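Local coordinates for extracellular solute-binding protein, family 1 (Bifidobacterium longum subsp. infantis, PDB 6FTH), which probably captures human milk oligosaccharides outside the cell and hands them to an ABC transporter for import, at residues D85-L88 with H89-P93; D407-S410 with G411-D415; L354-A357 with N358-S362; F296-S299 with Q300-F304; Y365-Q368 with Q369-S373. One frame throughout, in Å; residues are numbered along the deposited sequence.

Along the chain the order is contact 1, contact 4, contact 3, contact 5, contact 2. Contacts 1, 2, 3 and 5 gather in one region: 85-93 leaves the sheet formed by strands 59-66, 29-36, 86-88 and 339-343, contacts 3 and 5 lie on the successive helices 350-360 and 363-371, and the loop of contact 2 packs on all three, its centre about 8 Å from that of contact 5 and 12 Å from that of contact 3. Contact 4 sits at the end of strand 292-297 in a second sheet, its centre about 30 Å from that of contact 1. Two separate sheets suit the two-domain build of solute-binding proteins, which usually hold ligand between the domains.

Contact 1 (D85-L88 with H89-P93); sequences DVSL and HAFFP
S87 and A90 meet CB to CB at 3.7 Å where the chain leaves strand 86-88 and turns back on itself. Followed outward, S87 CB also lies against the F91 ring, 3.7 Å from CE2. With OG anti to the carbonyl carbon (chi1 -51°), the hydroxyl comes to the ring's edge near its plane, S87 OG to F91 CE2 3.6 Å. A90 CB covers part of one face of the same ring, off toward the rim. No direct hydrogen bond joins the two segments; a water bridges them, donating to S87 O at 2.8 Å and accepting from A90 N at 3.0 Å. H89, at positive phi (65°), makes the turn, and its imidazole leads away to D339 through ND1 and to E67 through NE2. F91 also meets the rings of W70 and F103. This is a strand-to-helix connection at the end of a parallel sheet strand, 86-88 beside 29-36, leading to helix 93-98, a place where alpha/beta domains of periplasmic-binding-protein type commonly carry ligand-facing loops.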
loop_
_atom_site.group_PDB
_atom_site.type_symbol
_atom_site.label_atom_id
_atom_site.label_comp_id
_atom_site.label_asym_id
_atom_site.label_seq_id
_atom_site.Cartn_x
_atom_site.Cartn_y
_atom_site.Cartn_z
ATOM N N ASP A 85 -24.561 -6.306 -11.125
ATOM C CA ASP A 85 -25.082 -6.964 -9.932
ATOM C C ASP A 85 -23.990 -7.091 -8.876
ATOM O O ASP A 85 -24.202 -6.789 -7.693
ATOM C CB ASP A 85 -25.616 -8.354 -10.278
ATOM C CG ASP A 85 -26.788 -8.316 -11.243
ATOM O OD1 ASP A 85 -27.488 -7.275 -11.324
ATOM O OD2 ASP A 85 -27.004 -9.351 -11.912
ATOM N N VAL A 86 -22.822 -7.558 -9.297
ATOM C CA VAL A 86 -21.654 -7.718 -8.439
ATOM C C VAL A 86 -20.491 -6.994 -9.096
ATOM O O VAL A 86 -20.290 -7.107 -10.309
ATOM C CB VAL A 86 -21.300 -9.207 -8.285
ATOM C CG1 VAL A 86 -19.961 -9.365 -7.588
ATOM C CG2 VAL A 86 -22.396 -9.945 -7.523
ATOM N N SER A 87 -19.727 -6.243 -8.304
ATOM C CA SER A 87 -18.522 -5.604 -8.795
ATOM C C SER A 87 -17.352 -5.947 -7.880
ATOM O O SER A 87 -17.466 -5.851 -6.649
ATOM C CB SER A 87 -18.712 -4.094 -8.892
ATOM O OG SER A 87 -19.902 -3.781 -9.603
ATOM N N LEU A 88 -16.231 -6.316 -8.492
ATOM C CA LEU A 88 -15.017 -6.718 -7.793
ATOM C C LEU A 88 -13.897 -5.716 -8.075
ATOM O O LEU A 88 -13.607 -5.418 -9.245
ATOM C CB LEU A 88 -14.565 -8.103 -8.253
ATOM C CG LEU A 88 -15.601 -9.237 -8.233
ATOM C CD1 LEU A 88 -14.899 -10.543 -8.621
ATOM C CD2 LEU A 88 -16.362 -9.380 -6.878
ATOM N N HIS A 89 -13.241 -5.216 -7.016
ATOM C CA HIS A 89 -12.102 -4.297 -7.160
ATOM C C HIS A 89 -12.555 -2.973 -7.784
ATOM O O HIS A 89 -11.802 -2.309 -8.509
ATOM C CB HIS A 89 -10.940 -4.953 -7.933
ATOM C CG HIS A 89 -9.690 -4.111 -8.062
ATOM N ND1 HIS A 89 -9.300 -3.179 -7.121
ATOM C CD2 HIS A 89 -8.739 -4.079 -9.028
ATOM C CE1 HIS A 89 -8.172 -2.604 -7.507
ATOM N NE2 HIS A 89 -7.813 -3.129 -8.661
ATOM N N ALA A 90 -13.796 -2.592 -7.486
ATOM C CA ALA A 90 -14.424 -1.442 -8.118
ATOM C C ALA A 90 -14.756 -0.324 -7.145
ATOM O O ALA A 90 -14.423 0.842 -7.424
ATOM C CB ALA A 90 -15.690 -1.906 -8.853
ATOM N N PHE A 91 -15.409 -0.637 -6.026
ATOM C CA PHE A 91 -15.969 0.362 -5.119
ATOM C C PHE A 91 -15.402 0.239 -3.711
ATOM O O PHE A 91 -15.420 -0.840 -3.103
ATOM C CB PHE A 91 -17.491 0.256 -5.073
ATOM C CG PHE A 91 -18.133 0.416 -6.418
ATOM C CD1 PHE A 91 -18.070 1.625 -7.079
ATOM C CD2 PHE A 91 -18.818 -0.622 -7.007
ATOM C CE1 PHE A 91 -18.638 1.767 -8.337
ATOM C CE2 PHE A 91 -19.398 -0.479 -8.254
ATOM C CZ PHE A 91 -19.316 0.728 -8.909
ATOM N N PHE A 92 -14.904 1.352 -3.202
ATOM C CA PHE A 92 -14.455 1.438 -1.830
ATOM C C PHE A 92 -15.612 1.841 -0.938
ATOM O O PHE A 92 -16.627 2.375 -1.412
ATOM C CB PHE A 92 -13.361 2.491 -1.713
ATOM C CG PHE A 92 -12.057 2.060 -2.273
ATOM C CD1 PHE A 92 -11.769 2.243 -3.615
ATOM C CD2 PHE A 92 -11.112 1.440 -1.471
ATOM C CE1 PHE A 92 -10.558 1.821 -4.138
ATOM C CE2 PHE A 92 -9.894 1.018 -2.002
ATOM C CZ PHE A 92 -9.627 1.205 -3.326
ATOM N N PRO A 93 -15.486 1.623 0.372
ATOM C CA PRO A 93 -16.549 2.066 1.276
ATOM C C PRO A 93 -16.903 3.531 1.094
ATOM O O PRO A 93 -18.087 3.874 1.109
ATOM C CB PRO A 93 -15.957 1.777 2.660
ATOM C CG PRO A 93 -15.065 0.564 2.425
ATOM C CD PRO A 93 -14.467 0.807 1.057
HETATM O O HOH W 1 -15.992 -3.680 -5.808
#

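Contact 2 (D407-S410 with G411-D415); sequences DRFS and GWIPD
The F409 ring folds back over G411 in a buried local contact, in the loop between helix 390-398 and strand 418-420. F409 has CG between its backbone N and carbonyl carbon (chi1 80°), which lays the ring across the chain at G411. G411 N sits over one face, 4.0 Å above the plane and off toward the rim, while F409 CE2 comes within 3.6 Å of G411 C. A side chain on G411 would crowd the S410 carbonyl and that ring. Through their backbones G411 and I413 bond to S143, the last residue of strand 140-143. I413 reaches the ring from further along, CG1 lying 4.1 Å from F409 CZ, and the ring of F370 meets it at about 40°. An alanine in place of F409 is likely to leave G411 and I413 CG1 without apolar cover and F370 without its ring partner. R408 NH1 makes a salt bridge to D407 OD2 at 2.8 Å, on the syn lone pair of that oxygen; S410 OG bonds to R340 O.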
loop_
_atom_site.group_PDB
_atom_site.type_symbol
_atom_site.label_atom_id
_atom_site.label_comp_id
_atom_site.label_asym_id
_atom_site.label_seq_id
_atom_site.Cartn_x
_atom_site.Cartn_y
_atom_site.Cartn_z
ATOM N N ASP A 407 -3.016 -10.332 -6.520
ATOM C CA ASP A 407 -3.252 -9.496 -5.354
ATOM C C ASP A 407 -4.513 -8.651 -5.476
ATOM O O ASP A 407 -4.964 -8.107 -4.467
ATOM C CB ASP A 407 -2.031 -8.614 -5.094
ATOM C CG ASP A 407 -1.737 -7.692 -6.244
ATOM O OD1 ASP A 407 -1.435 -8.195 -7.343
ATOM O OD2 ASP A 407 -1.893 -6.474 -6.060
ATOM N N ARG A 408 -5.104 -8.547 -6.660
ATOM C CA ARG A 408 -6.355 -7.830 -6.835
ATOM C C ARG A 408 -7.597 -8.680 -6.502
ATOM O O ARG A 408 -8.717 -8.215 -6.680
ATOM C CB ARG A 408 -6.456 -7.318 -8.277
ATOM C CG ARG A 408 -5.910 -5.928 -8.513
ATOM C CD ARG A 408 -4.424 -5.778 -8.212
ATOM N NE ARG A 408 -3.895 -4.613 -8.944
ATOM C CZ ARG A 408 -2.608 -4.275 -9.026
ATOM N NH1 ARG A 408 -1.678 -4.969 -8.389
ATOM N NH2 ARG A 408 -2.250 -3.225 -9.761
ATOM N N PHE A 409 -7.416 -9.902 -5.999
ATOM C CA PHE A 409 -8.501 -10.857 -5.826
ATOM C C PHE A 409 -9.512 -10.458 -4.751
ATOM O O PHE A 409 -9.312 -9.544 -3.936
ATOM C CB PHE A 409 -7.967 -12.267 -5.535
ATOM C CG PHE A 409 -7.544 -12.527 -4.078
ATOM C CD1 PHE A 409 -6.841 -11.586 -3.333
ATOM C CD2 PHE A 409 -7.810 -13.745 -3.503
ATOM C CE1 PHE A 409 -6.449 -11.871 -2.017
ATOM C CE2 PHE A 409 -7.428 -14.028 -2.200
ATOM C CZ PHE A 409 -6.744 -13.104 -1.473
ATOM N N SER A 410 -10.619 -11.196 -4.767
ATOM C CA SER A 410 -11.766 -11.004 -3.880
ATOM C C SER A 410 -11.883 -12.278 -3.042
ATOM O O SER A 410 -12.645 -13.192 -3.377
ATOM C CB SER A 410 -13.027 -10.774 -4.674
ATOM O OG SER A 410 -12.853 -9.658 -5.514
ATOM N N GLY A 411 -11.162 -12.319 -1.931
ATOM C CA GLY A 411 -11.118 -13.517 -1.113
ATOM C C GLY A 411 -10.192 -13.300 0.060
ATOM O O GLY A 411 -9.793 -12.171 0.348
ATOM N N TRP A 412 -9.850 -14.399 0.745
ATOM C CA TRP A 412 -8.959 -14.301 1.885
ATOM C C TRP A 412 -8.129 -15.563 2.020
ATOM O O TRP A 412 -8.621 -16.665 1.743
ATOM C CB TRP A 412 -9.689 -13.992 3.203
ATOM C CG TRP A 412 -10.536 -15.101 3.781
ATOM C CD1 TRP A 412 -11.640 -15.679 3.221
ATOM C CD2 TRP A 412 -10.365 -15.717 5.068
ATOM N NE1 TRP A 412 -12.146 -16.644 4.071
ATOM C CE2 TRP A 412 -11.382 -16.674 5.208
ATOM C CE3 TRP A 412 -9.445 -15.545 6.111
ATOM C CZ2 TRP A 412 -11.522 -17.441 6.354
ATOM C CZ3 TRP A 412 -9.571 -16.323 7.241
ATOM C CH2 TRP A 412 -10.607 -17.258 7.352
ATOM N N ILE A 413 -6.881 -15.383 2.434
ATOM C CA ILE A 413 -5.962 -16.490 2.718
ATOM C C ILE A 413 -5.923 -16.669 4.226
ATOM O O ILE A 413 -5.321 -15.828 4.931
ATOM C CB ILE A 413 -4.556 -16.245 2.146
ATOM C CG1 ILE A 413 -4.577 -15.908 0.646
ATOM C CG2 ILE A 413 -3.672 -17.466 2.410
ATOM C CD1 ILE A 413 -5.170 -16.957 -0.260
ATOM N N PRO A 414 -6.550 -17.715 4.786
ATOM C CA PRO A 414 -6.531 -17.912 6.245
ATOM C C PRO A 414 -5.126 -18.220 6.746
ATOM O O PRO A 414 -4.295 -18.794 6.038
ATOM C CB PRO A 414 -7.456 -19.120 6.452
ATOM C CG PRO A 414 -8.314 -19.193 5.208
ATOM C CD PRO A 414 -7.388 -18.726 4.110
ATOM N N ASP A 415 -4.873 -17.869 8.017
ATOM C CA ASP A 415 -3.559 -18.136 8.610
ATOM C C ASP A 415 -3.224 -19.636 8.674
ATOM O O ASP A 415 -2.033 -20.005 8.686
ATOM C CB ASP A 415 -3.492 -17.550 10.009
ATOM C CG ASP A 415 -3.352 -16.049 10.039
ATOM O OD1 ASP A 415 -3.374 -15.368 8.970
ATOM O OD2 ASP A 415 -3.233 -15.512 11.173
#

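Contact 3 (L354-A357 with N358-S362); sequences LKLA and NLLYS
N358 N donates to L354 O at 2.9 Å, the first of four successive i to i+4 bonds that close the last turns of helix 350-360. L359 N to K355 O and L360 N to L356 O follow, and Y361 N to A357 O is the longest at 3.1 Å. Farther on, L359 O is taken by S362 twice: by its backbone N at 3.0 Å and by its hydroxyl, S362 OG to L359 O 2.7 Å, which lies in the carbonyl plane on a lone pair. S362 is also the N-cap residue of the following helix, so the two helices share it. L360 O accepts from S366 OG of that helix, Y361 OH bonds to P141 O, and N358 OD1 accepts from N115 N. A357 O additionally meets the edge of the Y361 ring, 3.2 Å from CD1. With CG beside its backbone N (chi1 -75°), L360 lays CG 3.3 Å from L356 O. K355 and L359 lie alongside each other, and L356 CG touches L360 CD1 at 4.2 Å. The helix packs between helix 47-56, where L52 meets L356, L359 and L360, and helix 114-122, touched by N358 and Y361, with strand 339-343 against L354, A357 and Y361.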
loop_
_atom_site.group_PDB
_atom_site.type_symbol
_atom_site.label_atom_id
_atom_site.label_comp_id
_atom_site.label_asym_id
_atom_site.label_seq_id
_atom_site.Cartn_x
_atom_site.Cartn_y
_atom_site.Cartn_z
ATOM N N LEU A 354 -24.952 -13.635 -3.420
ATOM C CA LEU A 354 -24.404 -13.909 -2.094
ATOM C C LEU A 354 -23.761 -15.288 -2.032
ATOM O O LEU A 354 -22.744 -15.472 -1.356
ATOM C CB LEU A 354 -25.506 -13.753 -1.055
ATOM C CG LEU A 354 -26.023 -12.315 -0.866
ATOM C CD1 LEU A 354 -27.316 -12.285 -0.025
ATOM C CD2 LEU A 354 -24.935 -11.411 -0.228
ATOM N N LYS A 355 -24.321 -16.266 -2.747
ATOM C CA LYS A 355 -23.661 -17.561 -2.847
ATOM C C LYS A 355 -22.326 -17.426 -3.566
ATOM O O LYS A 355 -21.330 -18.050 -3.172
ATOM C CB LYS A 355 -24.564 -18.558 -3.574
ATOM C CG LYS A 355 -23.842 -19.851 -3.886
ATOM C CD LYS A 355 -24.766 -21.060 -3.965
ATOM C CE LYS A 355 -25.735 -20.948 -5.078
ATOM N NZ LYS A 355 -26.279 -22.319 -5.435
ATOM N N LEU A 356 -22.284 -16.601 -4.615
ATOM C CA LEU A 356 -21.025 -16.322 -5.306
ATOM C C LEU A 356 -19.984 -15.698 -4.368
ATOM O O LEU A 356 -18.805 -16.087 -4.384
ATOM C CB LEU A 356 -21.285 -15.408 -6.507
ATOM C CG LEU A 356 -20.076 -14.912 -7.290
ATOM C CD1 LEU A 356 -19.355 -16.087 -7.935
ATOM C CD2 LEU A 356 -20.505 -13.910 -8.355
ATOM N N ALA A 357 -20.391 -14.717 -3.560
ATOM C CA ALA A 357 -19.480 -14.162 -2.559
ATOM C C ALA A 357 -18.972 -15.249 -1.625
ATOM O O ALA A 357 -17.771 -15.343 -1.337
ATOM C CB ALA A 357 -20.194 -13.087 -1.742
ATOM N N ASN A 358 -19.885 -16.060 -1.111
ATOM C CA ASN A 358 -19.476 -17.079 -0.165
ATOM C C ASN A 358 -18.437 -17.997 -0.786
ATOM O O ASN A 358 -17.465 -18.378 -0.130
ATOM C CB ASN A 358 -20.693 -17.875 0.307
ATOM C CG ASN A 358 -20.350 -18.782 1.442
ATOM O OD1 ASN A 358 -19.778 -18.342 2.438
ATOM N ND2 ASN A 358 -20.610 -20.082 1.275
ATOM N N LEU A 359 -18.625 -18.354 -2.060
ATOM C CA LEU A 359 -17.697 -19.262 -2.724
ATOM C C LEU A 359 -16.355 -18.591 -3.017
ATOM O O LEU A 359 -15.296 -19.211 -2.843
ATOM C CB LEU A 359 -18.325 -19.818 -3.999
ATOM C CG LEU A 359 -19.526 -20.743 -3.770
ATOM C CD1 LEU A 359 -20.151 -21.116 -5.096
ATOM C CD2 LEU A 359 -19.094 -22.004 -3.009
ATOM N N LEU A 360 -16.375 -17.316 -3.451
ATOM C CA LEU A 360 -15.132 -16.576 -3.652
ATOM C C LEU A 360 -14.260 -16.607 -2.412
ATOM O O LEU A 360 -13.034 -16.726 -2.519
ATOM C CB LEU A 360 -15.407 -15.119 -4.050
ATOM C CG LEU A 360 -15.879 -14.915 -5.495
ATOM C CD1 LEU A 360 -16.439 -13.510 -5.651
ATOM C CD2 LEU A 360 -14.782 -15.152 -6.512
ATOM N N TYR A 361 -14.888 -16.507 -1.234
ATOM C CA TYR A 361 -14.198 -16.445 0.050
ATOM C C TYR A 361 -13.953 -17.817 0.668
ATOM O O TYR A 361 -13.402 -17.909 1.776
ATOM C CB TYR A 361 -14.952 -15.486 0.994
ATOM C CG TYR A 361 -14.670 -14.037 0.604
ATOM C CD1 TYR A 361 -15.264 -13.459 -0.513
ATOM C CD2 TYR A 361 -13.749 -13.277 1.306
ATOM C CE1 TYR A 361 -14.962 -12.165 -0.911
ATOM C CE2 TYR A 361 -13.446 -11.969 0.918
ATOM C CZ TYR A 361 -14.054 -11.426 -0.181
ATOM O OH TYR A 361 -13.757 -10.144 -0.594
ATOM N N SER A 362 -14.307 -18.890 -0.039
ATOM C CA SER A 362 -13.886 -20.204 0.410
ATOM C C SER A 362 -12.411 -20.391 0.097
ATOM O O SER A 362 -11.858 -19.749 -0.796
ATOM C CB SER A 362 -14.689 -21.301 -0.308
ATOM O OG SER A 362 -14.301 -21.439 -1.660
#

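Contact 4 (F296-S299 with Q300-F304); sequences FGWS and QDASF
An N-cap opens the short helix 300-304, soon after strand 292-297. S299 is the cap residue: its OG accepts from A302 N at 3.1 Å in a nearly straight bond (165°), and its carbonyl begins the helical pattern, S303 N to S299 O 2.9 Å. A first torsion of 72°, between the backbone N and the carbonyl carbon, swings the hydroxyl over the first turn. W298 CD1 rests 4.2 Å from A302 CB, while its NE1 bonds to D424. Two waters tie S303 OG back to the chain before the helix, one donating to F296 O, the other accepting from W298 N at 2.9 Å. A CB on G297 would collide with S303 OG. A valine in place of S299 has no hydroxyl, so A302 N would probably be left without its acceptor and the first turn is likely to fray more easily. Backbone N-H groups of a first turn lack carbonyl partners within their own helix; the serine oxygen meets that need once, and water carries the links of S303 OG.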
loop_
_atom_site.group_PDB
_atom_site.type_symbol
_atom_site.label_atom_id
_atom_site.label_comp_id
_atom_site.label_asym_id
_atom_site.label_seq_id
_atom_site.Cartn_x
_atom_site.Cartn_y
_atom_site.Cartn_z
ATOM N N PHE A 296 14.440 3.587 -1.001
ATOM C CA PHE A 296 13.250 3.033 -0.365
ATOM C C PHE A 296 12.503 2.148 -1.345
ATOM O O PHE A 296 12.435 2.455 -2.541
ATOM C CB PHE A 296 12.332 4.154 0.136
ATOM C CG PHE A 296 12.954 5.038 1.174
ATOM C CD1 PHE A 296 13.137 4.594 2.467
ATOM C CD2 PHE A 296 13.340 6.329 0.863
ATOM C CE1 PHE A 296 13.709 5.430 3.422
ATOM C CE2 PHE A 296 13.907 7.164 1.798
ATOM C CZ PHE A 296 14.078 6.733 3.079
ATOM N N GLY A 297 11.932 1.057 -0.851
ATOM C CA GLY A 297 11.219 0.174 -1.749
ATOM C C GLY A 297 10.481 -0.930 -1.030
ATOM O O GLY A 297 10.336 -0.923 0.197
ATOM N N TRP A 298 10.018 -1.900 -1.829
ATOM C CA TRP A 298 9.162 -3.012 -1.414
ATOM C C TRP A 298 9.962 -4.237 -1.003
ATOM O O TRP A 298 9.730 -4.800 0.071
ATOM C CB TRP A 298 8.260 -3.375 -2.605
ATOM C CG TRP A 298 7.430 -4.607 -2.473
ATOM C CD1 TRP A 298 7.729 -5.851 -2.964
ATOM C CD2 TRP A 298 6.154 -4.721 -1.849
ATOM N NE1 TRP A 298 6.712 -6.736 -2.670
ATOM C CE2 TRP A 298 5.736 -6.063 -1.982
ATOM C CE3 TRP A 298 5.323 -3.821 -1.182
ATOM C CZ2 TRP A 298 4.510 -6.518 -1.506
ATOM C CZ3 TRP A 298 4.103 -4.288 -0.696
ATOM C CH2 TRP A 298 3.721 -5.615 -0.853
ATOM N N SER A 299 10.904 -4.668 -1.848
ATOM C CA SER A 299 11.767 -5.814 -1.557
ATOM C C SER A 299 13.052 -5.651 -2.359
ATOM O O SER A 299 13.078 -4.933 -3.359
ATOM C CB SER A 299 11.095 -7.139 -1.923
ATOM O OG SER A 299 11.040 -7.264 -3.328
ATOM N N GLN A 300 14.116 -6.320 -1.906
ATOM C CA GLN A 300 15.370 -6.234 -2.655
ATOM C C GLN A 300 15.189 -6.727 -4.078
ATOM O O GLN A 300 15.715 -6.124 -5.017
ATOM C CB GLN A 300 16.501 -6.952 -1.946
ATOM C CG GLN A 300 16.777 -6.433 -0.561
ATOM C CD GLN A 300 16.098 -7.276 0.491
ATOM O OE1 GLN A 300 14.869 -7.324 0.571
ATOM N NE2 GLN A 300 16.895 -7.966 1.308
ATOM N N ASP A 301 14.412 -7.794 -4.277
ATOM C CA ASP A 301 14.215 -8.278 -5.639
ATOM C C ASP A 301 13.517 -7.239 -6.501
ATOM O O ASP A 301 13.922 -6.988 -7.641
ATOM C CB ASP A 301 13.423 -9.586 -5.650
ATOM C CG ASP A 301 13.331 -10.174 -7.051
ATOM O OD1 ASP A 301 14.300 -10.841 -7.488
ATOM O OD2 ASP A 301 12.320 -9.925 -7.733
ATOM N N ALA A 302 12.434 -6.640 -5.996
ATOM C CA ALA A 302 11.687 -5.690 -6.804
ATOM C C ALA A 302 12.518 -4.450 -7.104
ATOM O O ALA A 302 12.423 -3.883 -8.197
ATOM C CB ALA A 302 10.397 -5.281 -6.092
ATOM N N SER A 303 13.319 -3.996 -6.134
ATOM C CA SER A 303 14.107 -2.777 -6.313
ATOM C C SER A 303 15.354 -3.003 -7.170
ATOM O O SER A 303 15.753 -2.112 -7.933
ATOM C CB SER A 303 14.530 -2.227 -4.953
ATOM O OG SER A 303 13.448 -1.522 -4.358
ATOM N N PHE A 304 15.999 -4.157 -7.036
ATOM C CA PHE A 304 17.360 -4.336 -7.535
ATOM C C PHE A 304 17.561 -5.536 -8.448
ATOM O O PHE A 304 18.660 -5.667 -9.009
ATOM C CB PHE A 304 18.343 -4.436 -6.360
ATOM C CG PHE A 304 18.242 -3.280 -5.389
ATOM C CD1 PHE A 304 18.614 -2.000 -5.767
ATOM C CD2 PHE A 304 17.765 -3.491 -4.112
ATOM C CE1 PHE A 304 18.504 -0.942 -4.865
ATOM C CE2 PHE A 304 17.645 -2.445 -3.219
ATOM C CZ PHE A 304 18.016 -1.184 -3.588
HETATM O O HOH W 2 14.169 1.094 -4.220
HETATM O O HOH W 3 10.747 -2.016 -4.603
#

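Contact 5 (Y365-Q368 with Q369-S373); sequences YSVQ and QFLGS
In helix 363-371, Q369 grips Y365 O twice, through its backbone N at 2.8 Å and through its side-chain NE2 at 3.3 Å. The two donors reach the oxygen from opposite faces of its carbonyl plane: the backbone bond is the straighter, while NE2 stands well above the plane, off the lone pairs. CG anti to the carbonyl carbon (chi1 -69°) sends the extended chain back toward the helix start, past Y365 O, and NE2 finds a second acceptor in S410 O of the neighbouring loop. F370 N to S366 O and L371 N to V367 O continue the backbone pattern. At the C-terminal end the short bond G372 N to Q368 O is weak because strongly bent. G372 leaves the helix at positive phi (91°), where a CB would jam against the carbonyl O of L371. S366 OG bonds to L360 O of the preceding helix and to W412 N, joining both to this turn. Y365 OH goes to D55 and S373 OG to W48 N, both on helix 47-56. In the packing V367 CG1 and L371 CD1 touch at 4.0 Å, close to strand 385-388. Q368 reaches back along the helix, NE2 bonding to K364 O; the chain after the helix folds over it, CB lying 3.6 Å from G372 O and OE1, which accepts from F374 N, 3.4 Å from S373 CA.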
loop_
_atom_site.group_PDB
_atom_site.type_symbol
_atom_site.label_atom_id
_atom_site.label_comp_id
_atom_site.label_asym_id
_atom_site.label_seq_id
_atom_site.Cartn_x
_atom_site.Cartn_y
_atom_site.Cartn_z
ATOM N N TYR A 365 -11.608 -21.215 -3.685
ATOM C CA TYR A 365 -11.572 -20.153 -4.700
ATOM C C TYR A 365 -10.672 -18.985 -4.315
ATOM O O TYR A 365 -10.141 -18.311 -5.193
ATOM C CB TYR A 365 -12.980 -19.717 -5.114
ATOM C CG TYR A 365 -13.654 -20.837 -5.873
ATOM C CD1 TYR A 365 -13.205 -21.178 -7.119
ATOM C CD2 TYR A 365 -14.658 -21.584 -5.302
ATOM C CE1 TYR A 365 -13.751 -22.251 -7.826
ATOM C CE2 TYR A 365 -15.233 -22.658 -5.987
ATOM C CZ TYR A 365 -14.764 -22.978 -7.249
ATOM O OH TYR A 365 -15.302 -24.046 -7.935
ATOM N N SER A 366 -10.448 -18.753 -3.029
ATOM C CA SER A 366 -9.506 -17.704 -2.651
ATOM C C SER A 366 -8.094 -18.068 -3.081
ATOM O O SER A 366 -7.378 -17.241 -3.658
ATOM C CB SER A 366 -9.575 -17.451 -1.140
ATOM O OG SER A 366 -10.769 -16.793 -0.750
ATOM N N VAL A 367 -7.687 -19.321 -2.863
ATOM C CA VAL A 367 -6.352 -19.731 -3.274
ATOM C C VAL A 367 -6.219 -19.703 -4.790
ATOM O O VAL A 367 -5.206 -19.228 -5.317
ATOM C CB VAL A 367 -5.977 -21.101 -2.673
ATOM C CG1 VAL A 367 -4.670 -21.582 -3.263
ATOM C CG2 VAL A 367 -5.879 -20.999 -1.152
ATOM N N GLN A 368 -7.246 -20.177 -5.509
ATOM C CA GLN A 368 -7.156 -20.212 -6.970
ATOM C C GLN A 368 -7.218 -18.809 -7.583
ATOM O O GLN A 368 -6.539 -18.538 -8.576
ATOM C CB GLN A 368 -8.217 -21.139 -7.558
ATOM C CG GLN A 368 -7.941 -22.608 -7.276
ATOM C CD GLN A 368 -8.917 -23.503 -8.007
ATOM O OE1 GLN A 368 -8.603 -24.017 -9.090
ATOM N NE2 GLN A 368 -10.116 -23.664 -7.450
ATOM N N GLN A 369 -7.987 -17.888 -7.006
ATOM C CA GLN A 369 -7.901 -16.519 -7.514
ATOM C C GLN A 369 -6.505 -15.958 -7.330
ATOM O O GLN A 369 -5.978 -15.251 -8.189
ATOM C CB GLN A 369 -8.869 -15.597 -6.792
ATOM C CG GLN A 369 -10.317 -15.791 -7.019
ATOM C CD GLN A 369 -11.080 -14.864 -6.121
ATOM O OE1 GLN A 369 -11.116 -13.650 -6.360
ATOM N NE2 GLN A 369 -11.599 -15.389 -5.016
ATOM N N PHE A 370 -5.919 -16.194 -6.167
ATOM C CA PHE A 370 -4.673 -15.535 -5.809
ATOM C C PHE A 370 -3.501 -16.129 -6.589
ATOM O O PHE A 370 -2.621 -15.395 -7.039
ATOM C CB PHE A 370 -4.484 -15.643 -4.283
ATOM C CG PHE A 370 -3.275 -14.924 -3.742
ATOM C CD1 PHE A 370 -3.106 -13.557 -3.914
ATOM C CD2 PHE A 370 -2.326 -15.616 -3.009
ATOM C CE1 PHE A 370 -1.981 -12.908 -3.417
ATOM C CE2 PHE A 370 -1.206 -14.973 -2.494
ATOM C CZ PHE A 370 -1.036 -13.626 -2.702
ATOM N N LEU A 371 -3.492 -17.460 -6.759
ATOM C CA LEU A 371 -2.372 -18.192 -7.349
ATOM C C LEU A 371 -2.700 -18.864 -8.676
ATOM O O LEU A 371 -1.817 -19.511 -9.255
ATOM C CB LEU A 371 -1.893 -19.271 -6.362
ATOM C CG LEU A 371 -1.466 -18.736 -4.990
ATOM C CD1 LEU A 371 -1.128 -19.876 -4.028
ATOM C CD2 LEU A 371 -0.303 -17.785 -5.122
ATOM N N GLY A 372 -3.927 -18.759 -9.152
ATOM C CA GLY A 372 -4.362 -19.424 -10.369
ATOM C C GLY A 372 -4.957 -20.799 -10.102
ATOM O O GLY A 372 -4.912 -21.340 -8.996
ATOM N N SER A 373 -5.515 -21.381 -11.160
ATOM C CA SER A 373 -6.239 -22.641 -11.040
ATOM C C SER A 373 -5.331 -23.766 -10.551
ATOM O O SER A 373 -4.151 -23.842 -10.904
ATOM C CB SER A 373 -6.794 -23.020 -12.411
ATOM O OG SER A 373 -7.623 -21.993 -12.938
#